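Local coordinates for protein EF0056 (Enterococcus faecalis, PDB 6ORI) that is an enterococcal surface protein with probable immunoglobulin-like domains that binds calcium and is probably involved in biofilm formation, its precise function being unknown, at residues A[209-214]-A[244-249]. Sequence-based numbering, arbitrary orientation.
Sequences DQFKHG and HKLTKE
K212 and H213 both sit opposite T247 in a classic beta bulge, an example of how one extra residue in an edge strand redirects side chains. Strand 211-214 runs antiparallel to strand 244-248, at the margin of a five-stranded sheet. T247 O takes a hydrogen bond from K212 N (2.8 Å) and a weak one from H213 N (3.3 Å), while T247 N returns a nearly straight hydrogen bond to H213 O. At the bulge the K212 side chain turns toward the partner strand and, in the E249 conformer described, crosses that of E249 at about a right angle. Bends at chi3 and chi4 (-65° and -61°) fold its end back, and in that conformer NZ forms a salt bridge with E249 OE1 at 2.7 Å and lies above the carboxylate plane. A water bridges the same NZ to E249 O. H213 and T247 share a face, meeting CB to CB at 3.9 Å; T247 OG1 is hydrogen-bonded to D33 OD2 of strand 31-38. On the face of L246, the F211 side chain crosses that of L246 obliquely, F211 CE1 lying 3.9 Å from L246 CB, and its ring also packs edge-to-face with F252. Beyond the bulge, the pairing ends with E249 N donating to Q210 O, the N-H straight onto O (178°) though N lies above the carbonyl plane.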
loop_
_atom_site.group_PDB
_atom_site.type_symbol
_atom_site.label_atom_id
_atom_site.label_comp_id
_atom_site.label_asym_id
_atom_site.label_seq_id
_atom_site.Cartn_x
_atom_site.Cartn_y
_atom_site.Cartn_z
ATOM N N ASP A 209 12.423 -15.375 3.913
ATOM C CA ASP A 209 11.095 -15.977 3.977
ATOM C C ASP A 209 10.256 -15.394 5.107
ATOM O O ASP A 209 9.263 -16.019 5.521
ATOM C CB ASP A 209 11.222 -17.494 4.163
ATOM C CG ASP A 209 11.985 -17.881 5.417
ATOM O OD1 ASP A 209 12.564 -16.994 6.093
ATOM O OD2 ASP A 209 12.006 -19.102 5.727
ATOM N N GLN A 210 10.602 -14.202 5.593
ATOM C CA GLN A 210 9.902 -13.626 6.734
ATOM C C GLN A 210 8.813 -12.621 6.375
ATOM O O GLN A 210 7.872 -12.406 7.159
ATOM C CB GLN A 210 10.905 -13.006 7.707
ATOM C CG GLN A 210 11.814 -14.036 8.336
ATOM C CD GLN A 210 11.034 -15.083 9.069
ATOM O OE1 GLN A 210 10.247 -14.768 9.963
ATOM N NE2 GLN A 210 11.188 -16.334 8.654
ATOM N N PHE A 211 8.922 -12.019 5.197
ATOM C CA PHE A 211 7.926 -11.055 4.738
ATOM C C PHE A 211 7.243 -11.541 3.485
ATOM O O PHE A 211 7.865 -12.179 2.630
ATOM C CB PHE A 211 8.573 -9.695 4.532
ATOM C CG PHE A 211 9.020 -9.096 5.814
ATOM C CD1 PHE A 211 8.120 -8.471 6.634
ATOM C CD2 PHE A 211 10.334 -9.194 6.229
ATOM C CE1 PHE A 211 8.511 -7.934 7.839
ATOM C CE2 PHE A 211 10.716 -8.676 7.429
ATOM C CZ PHE A 211 9.801 -8.051 8.243
ATOM N N LYS A 212 5.949 -11.253 3.395
ATOM C CA LYS A 212 5.133 -11.620 2.267
ATOM C C LYS A 212 4.937 -10.485 1.272
ATOM O O LYS A 212 4.842 -10.716 0.076
ATOM C CB LYS A 212 3.790 -12.121 2.787
ATOM C CG LYS A 212 2.964 -12.810 1.715
ATOM C CD LYS A 212 1.561 -13.144 2.152
ATOM C CE LYS A 212 1.529 -14.164 3.254
ATOM N NZ LYS A 212 2.116 -15.490 2.903
ATOM N N HIS A 213 4.881 -9.248 1.757
ATOM C CA HIS A 213 4.541 -8.123 0.912
ATOM C C HIS A 213 4.930 -6.814 1.584
ATOM O O HIS A 213 4.957 -6.706 2.804
ATOM C CB HIS A 213 3.027 -8.150 0.647
ATOM C CG HIS A 213 2.547 -7.186 -0.391
ATOM N ND1 HIS A 213 2.844 -7.312 -1.731
ATOM C CD2 HIS A 213 1.765 -6.090 -0.283
ATOM C CE1 HIS A 213 2.264 -6.331 -2.400
ATOM N NE2 HIS A 213 1.592 -5.587 -1.547
ATOM N N GLY A 214 5.250 -5.824 0.760
ATOM C CA GLY A 214 5.468 -4.466 1.185
ATOM C C GLY A 214 4.612 -3.548 0.334
ATOM O O GLY A 214 4.413 -3.786 -0.859
ATOM N N HIS A 244 4.726 2.926 5.049
ATOM C CA HIS A 244 5.357 1.732 4.520
ATOM C C HIS A 244 4.886 0.569 5.367
ATOM O O HIS A 244 5.230 0.461 6.542
ATOM C CB HIS A 244 6.879 1.895 4.582
ATOM C CG HIS A 244 7.642 0.704 4.088
ATOM N ND1 HIS A 244 8.927 0.423 4.517
ATOM C CD2 HIS A 244 7.338 -0.238 3.164
ATOM C CE1 HIS A 244 9.359 -0.659 3.902
ATOM N NE2 HIS A 244 8.406 -1.089 3.088
ATOM N N LYS A 245 4.058 -0.289 4.778
ATOM C CA LYS A 245 3.463 -1.385 5.521
ATOM C C LYS A 245 4.032 -2.728 5.073
ATOM O O LYS A 245 4.121 -3.006 3.875
ATOM C CB LYS A 245 1.938 -1.358 5.379
ATOM C CG LYS A 245 1.229 -2.362 6.280
ATOM C CD LYS A 245 -0.294 -2.211 6.242
ATOM C CE LYS A 245 -0.961 -3.112 7.274
ATOM N NZ LYS A 245 -2.431 -2.925 7.250
ATOM N N LEU A 246 4.438 -3.528 6.047
ATOM C CA LEU A 246 5.042 -4.833 5.826
ATOM C C LEU A 246 4.111 -5.917 6.316
ATOM O O LEU A 246 3.694 -5.911 7.485
ATOM C CB LEU A 246 6.390 -4.936 6.548
ATOM C CG LEU A 246 7.399 -3.876 6.125
ATOM C CD1 LEU A 246 8.633 -4.007 6.971
ATOM C CD2 LEU A 246 7.760 -4.015 4.687
ATOM N N THR A 247 3.752 -6.807 5.408
ATOM C CA THR A 247 2.906 -7.963 5.681
ATOM C C THR A 247 3.838 -9.138 5.933
ATOM O O THR A 247 4.648 -9.480 5.055
ATOM C CB THR A 247 2.056 -8.223 4.437
ATOM O OG1 THR A 247 1.236 -7.070 4.162
ATOM C CG2 THR A 247 1.216 -9.487 4.569
ATOM N N LYS A 248 3.730 -9.758 7.094
ATOM C CA LYS A 248 4.598 -10.871 7.418
ATOM C C LYS A 248 4.138 -12.193 6.823
ATOM O O LYS A 248 2.971 -12.379 6.500
ATOM C CB LYS A 248 4.684 -11.033 8.930
ATOM C CG LYS A 248 5.325 -9.858 9.644
ATOM C CD LYS A 248 5.424 -10.141 11.162
ATOM C CE LYS A 248 6.002 -8.979 11.920
ATOM N NZ LYS A 248 6.215 -9.355 13.355
ATOM N N GLU A 249 5.076 -13.113 6.703
ATOM C CA GLU A 249 4.785 -14.487 6.335
ATOM C C GLU A 249 4.349 -15.281 7.571
ATOM O O GLU A 249 3.348 -16.007 7.536
ATOM C CB GLU A 249 6.039 -15.102 5.700
ATOM C CG GLU A 249 5.867 -16.527 5.199
ATOM C CD GLU A 249 4.975 -16.619 3.985
ATOM O OE1 GLU A 249 4.739 -15.578 3.320
ATOM O OE2 GLU A 249 4.509 -17.741 3.697
HETATM O O HOH W 1 1.505 -16.450 5.682
HETATM O O HOH W 2 2.118 -4.797 2.814
#